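Local coordinates for spore germination protein B3 (Bacillus subtilis subsp. subtilis, PDB 3N54) that takes part in the germination response of spores to the mixture of L-asparagine, glucose, fructose and potassium ions, as a membrane lipoprotein of the GerABKC family, at residues N84-V87 and D88-L91; A155-Y158 and S159-Y163. All blocks are in the same frame, centred on the assembly; numbering follows the deposited sequence.

Contact 1: N84-V87 and D88-L91; sequences NQNV and DQVL
N86 caps the start of helix 87-94: its side-chain OD1 accepts the backbone N-H of Q89 at 3.1 Å, the classic N-cap bond. The N-H comes in from above the amide plane of N86, 52° out of it, yet points nearly straight at the oxygen. With CG anti to the backbone N (chi1 -177°), the amide is carried over the first turn, where OD1 also accepts from N190 ND2. On the same turn the main chain takes over, V90 N bonding to N86 O at 3.0 Å and L91 N to V87 O at 3.0 Å. V90 also meets the linker, its CG2 3.5 Å from Q85 CB and 3.2 Å from N86 O. V87 is buried against its neighbours, whereas on the solvent flank the exposed, extended Q89 side chain lays its amide against that of N86, the planes only 12° apart, with Q89 CG 3.6 Å from N86 CG and a sulfate ion beside Q89. Without the amide, as with an alanine here, Q89 N and N190 ND2 would probably lose their acceptor, and the Q89 amide, its stacking partner gone, could turn more freely. Beneath this end, V87 reaches M82 of helix 79-84 and L77 of strand 74-77, V90 meets L81, and L91 bridges I75 of that strand and I152 of helix 152-160.

Contact 2: A155-Y158 and S159-Y163; sequences ASVY and SQNGY
A Schellman motif ends helix 152-160, with G162 as its C-prime residue. The chain is turned back by the bond from Y163 N to Y158 O, 3.0 Å long and nearly straight at 167°, while G162 N bonds back to S159 O, the second bond of the motif. G162 has a positive phi of 77°, a conformation that favours glycine. N161 N adds a weak bond to Y158 O, so this carbonyl takes one strong bond, from Y163 N, and one weak one. The regular helical pattern still holds one turn earlier: S159 N bonds to A155 O at 3.1 Å and Q160 N to S156 O at 3.0 Å. At N161 it falters, the bond from N161 N to V157 O being weak.

The S159 hydroxyl leans back along the helix, OG anti to its own carbonyl carbon (chi1 -60°), which sets it 3.1 Å from A155 O; its stronger polar partner is N190 OD1. On the exposed flank, the Q160 stem runs alongside the preceding turn, CG lying 3.1 Å from S156 O. The two tyrosines lie on the flank facing F305, with Y158 CB 4.2 Å from Y163 CB. Both rings meet F305 obliquely, but their hydroxyls have different partners: Y158 OH bonds to R154 of the same helix, Y163 OH to D308. Through F305 and D308 the helix end is tied to the C-terminal part of the chain. Beside the Y163 ring, at its edge and near its plane, sits Y158 O, with CD2 of Y163 4.1 Å away.

Overall arrangement
Both contacts are local and lie at the surface, each with a single buried residue, V87 in contact 1 and A155 in contact 2. They show opposite helix ends: contact 1 starts helix 87-94 with a side-chain cap, whereas contact 2 closes helix 152-160 with main-chain bonds and a glycine. Their centres are 12 Å apart and they touch, D88 CB lying 4.0 Å from S159 CB, with a weak hydrogen bond between D88 and S156. N190 serves both, bonding to N86 and to S159. Contact 1 packs V87, V90 and L91 on strand 74-77 and helix 79-84, while contact 2 turns its tyrosine rings to F305, with one hydroxyl bonded to D308.

Contact 1: N84-V87 and D88-L91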
loop_
_atom_site.group_PDB
_atom_site.type_symbol
_atom_site.label_atom_id
_atom_site.label_comp_id
_atom_site.label_asym_id
_atom_site.label_seq_id
_atom_site.Cartn_x
_atom_site.Cartn_y
_atom_site.Cartn_z
ATOM N N ASN A 84 6.525 10.141 -7.500
ATOM C CA ASN A 84 7.775 10.751 -7.972
ATOM C C ASN A 84 9.059 10.315 -7.262
ATOM O O ASN A 84 10.147 10.554 -7.780
ATOM C CB ASN A 84 7.663 12.271 -7.888
ATOM C CG ASN A 84 6.562 12.818 -8.758
ATOM O OD1 ASN A 84 5.856 13.743 -8.367
ATOM N ND2 ASN A 84 6.394 12.245 -9.943
ATOM N N GLN A 85 8.949 9.667 -6.104
ATOM C CA GLN A 85 10.143 9.339 -5.308
ATOM C C GLN A 85 10.161 7.926 -4.765
ATOM O O GLN A 85 9.123 7.391 -4.362
ATOM C CB GLN A 85 10.243 10.286 -4.119
ATOM C CG GLN A 85 10.182 11.760 -4.462
ATOM C CD GLN A 85 11.295 12.200 -5.401
ATOM O OE1 GLN A 85 12.351 11.564 -5.488
ATOM N NE2 GLN A 85 11.060 13.299 -6.108
ATOM N N ASN A 86 11.355 7.337 -4.758
ATOM C CA ASN A 86 11.609 6.065 -4.109
ATOM C C ASN A 86 11.207 6.218 -2.644
ATOM O O ASN A 86 11.794 7.024 -1.918
ATOM C CB ASN A 86 13.092 5.701 -4.241
ATOM C CG ASN A 86 13.423 4.341 -3.655
ATOM O OD1 ASN A 86 12.987 3.998 -2.554
ATOM N ND2 ASN A 86 14.210 3.561 -4.385
ATOM N N VAL A 87 10.194 5.468 -2.216
ATOM C CA VAL A 87 9.633 5.650 -0.871
ATOM C C VAL A 87 10.616 5.247 0.232
ATOM O O VAL A 87 10.655 5.882 1.280
ATOM C CB VAL A 87 8.265 4.926 -0.698
ATOM C CG1 VAL A 87 7.260 5.463 -1.729
ATOM C CG2 VAL A 87 8.401 3.414 -0.810
ATOM N N ASP A 88 11.406 4.209 -0.013
ATOM C CA ASP A 88 12.421 3.785 0.942
ATOM C C ASP A 88 13.474 4.880 1.138
ATOM O O ASP A 88 13.858 5.183 2.259
ATOM C CB ASP A 88 13.090 2.495 0.487
ATOM C CG ASP A 88 14.004 1.919 1.540
ATOM O OD1 ASP A 88 13.489 1.232 2.446
ATOM O OD2 ASP A 88 15.236 2.139 1.460
ATOM N N GLN A 89 13.910 5.484 0.040
ATOM C CA GLN A 89 14.897 6.553 0.097
ATOM C C GLN A 89 14.344 7.772 0.818
ATOM O O GLN A 89 15.061 8.399 1.603
ATOM C CB GLN A 89 15.393 6.916 -1.307
ATOM C CG GLN A 89 16.243 5.829 -1.940
ATOM C CD GLN A 89 16.736 6.200 -3.340
ATOM O OE1 GLN A 89 16.269 7.175 -3.924
ATOM N NE2 GLN A 89 17.676 5.416 -3.879
ATOM N N VAL A 90 13.073 8.092 0.564
ATOM C CA VAL A 90 12.395 9.207 1.246
ATOM C C VAL A 90 12.324 8.993 2.760
ATOM O O VAL A 90 12.677 9.880 3.528
ATOM C CB VAL A 90 10.941 9.418 0.728
ATOM C CG1 VAL A 90 10.185 10.426 1.605
ATOM C CG2 VAL A 90 10.932 9.863 -0.735
ATOM N N LEU A 91 11.841 7.823 3.179
ATOM C CA LEU A 91 11.743 7.491 4.604
ATOM C C LEU A 91 13.109 7.579 5.268
ATOM O O LEU A 91 13.249 8.174 6.328
ATOM C CB LEU A 91 11.161 6.086 4.807
ATOM C CG LEU A 91 9.687 5.890 4.422
ATOM C CD1 LEU A 91 9.339 4.400 4.427
ATOM C CD2 LEU A 91 8.753 6.687 5.345
#

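Contact 2: A155-Y158 and S159-Y163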
loop_
_atom_site.group_PDB
_atom_site.type_symbol
_atom_site.label_atom_id
_atom_site.label_comp_id
_atom_site.label_asym_id
_atom_site.label_seq_id
_atom_site.Cartn_x
_atom_site.Cartn_y
_atom_site.Cartn_z
ATOM N N ALA A 155 7.665 -3.525 4.759
ATOM C CA ALA A 155 7.781 -2.637 3.598
ATOM C C ALA A 155 9.247 -2.396 3.235
ATOM O O ALA A 155 9.624 -2.471 2.071
ATOM C CB ALA A 155 7.062 -1.319 3.840
ATOM N N SER A 156 10.076 -2.139 4.236
ATOM C CA SER A 156 11.493 -1.903 3.985
ATOM C C SER A 156 12.181 -3.144 3.415
ATOM O O SER A 156 13.004 -3.038 2.519
ATOM C CB SER A 156 12.220 -1.461 5.252
ATOM O OG SER A 156 13.544 -1.056 4.902
ATOM N N VAL A 157 11.847 -4.317 3.940
ATOM C CA VAL A 157 12.421 -5.552 3.427
ATOM C C VAL A 157 11.966 -5.803 1.977
ATOM O O VAL A 157 12.768 -6.240 1.154
ATOM C CB VAL A 157 12.109 -6.756 4.353
ATOM C CG1 VAL A 157 12.353 -8.074 3.641
ATOM C CG2 VAL A 157 12.958 -6.671 5.629
ATOM N N TYR A 158 10.709 -5.487 1.660
ATOM C CA TYR A 158 10.216 -5.626 0.289
ATOM C C TYR A 158 11.023 -4.764 -0.686
ATOM O O TYR A 158 11.446 -5.236 -1.733
ATOM C CB TYR A 158 8.733 -5.253 0.160
ATOM C CG TYR A 158 7.740 -6.134 0.892
ATOM C CD1 TYR A 158 6.489 -5.634 1.241
ATOM C CD2 TYR A 158 8.044 -7.451 1.243
ATOM C CE1 TYR A 158 5.550 -6.425 1.898
ATOM C CE2 TYR A 158 7.115 -8.246 1.908
ATOM C CZ TYR A 158 5.868 -7.725 2.230
ATOM O OH TYR A 158 4.943 -8.504 2.881
ATOM N N SER A 159 11.208 -3.499 -0.334
ATOM C CA SER A 159 11.992 -2.567 -1.142
ATOM C C SER A 159 13.411 -3.070 -1.385
ATOM O O SER A 159 13.886 -3.121 -2.525
ATOM C CB SER A 159 12.091 -1.226 -0.426
ATOM O OG SER A 159 10.804 -0.676 -0.209
ATOM N N GLN A 160 14.069 -3.465 -0.306
ATOM C CA GLN A 160 15.466 -3.863 -0.362
ATOM C C GLN A 160 15.691 -5.136 -1.165
ATOM O O GLN A 160 16.785 -5.349 -1.686
ATOM C CB GLN A 160 16.021 -4.035 1.060
ATOM C CG GLN A 160 16.005 -2.752 1.861
ATOM C CD GLN A 160 16.391 -2.953 3.315
ATOM O OE1 GLN A 160 15.601 -2.697 4.220
ATOM N NE2 GLN A 160 17.603 -3.413 3.543
ATOM N N ASN A 161 14.664 -5.976 -1.266
ATOM C CA ASN A 161 14.797 -7.260 -1.939
ATOM C C ASN A 161 14.176 -7.298 -3.335
ATOM O O ASN A 161 14.108 -8.358 -3.956
ATOM C CB ASN A 161 14.241 -8.379 -1.049
ATOM C CG ASN A 161 15.095 -8.612 0.200
ATOM O OD1 ASN A 161 15.400 -9.749 0.547
ATOM N ND2 ASN A 161 15.492 -7.536 0.864
ATOM N N GLY A 162 13.750 -6.142 -3.837
ATOM C CA GLY A 162 13.242 -6.041 -5.204
ATOM C C GLY A 162 11.832 -6.557 -5.439
ATOM O O GLY A 162 11.533 -7.073 -6.514
ATOM N N TYR A 163 10.961 -6.414 -4.446
ATOM C CA TYR A 163 9.570 -6.842 -4.583
ATOM C C TYR A 163 8.647 -5.676 -4.840
ATOM O O TYR A 163 8.835 -4.598 -4.278
ATOM C CB TYR A 163 9.084 -7.554 -3.324
ATOM C CG TYR A 163 9.595 -8.958 -3.187
ATOM C CD1 TYR A 163 8.926 -10.025 -3.784
ATOM C CD2 TYR A 163 10.748 -9.225 -2.473
ATOM C CE1 TYR A 163 9.398 -11.320 -3.663
ATOM C CE2 TYR A 163 11.222 -10.507 -2.346
ATOM C CZ TYR A 163 10.545 -11.553 -2.941
ATOM O OH TYR A 163 11.023 -12.831 -2.808
#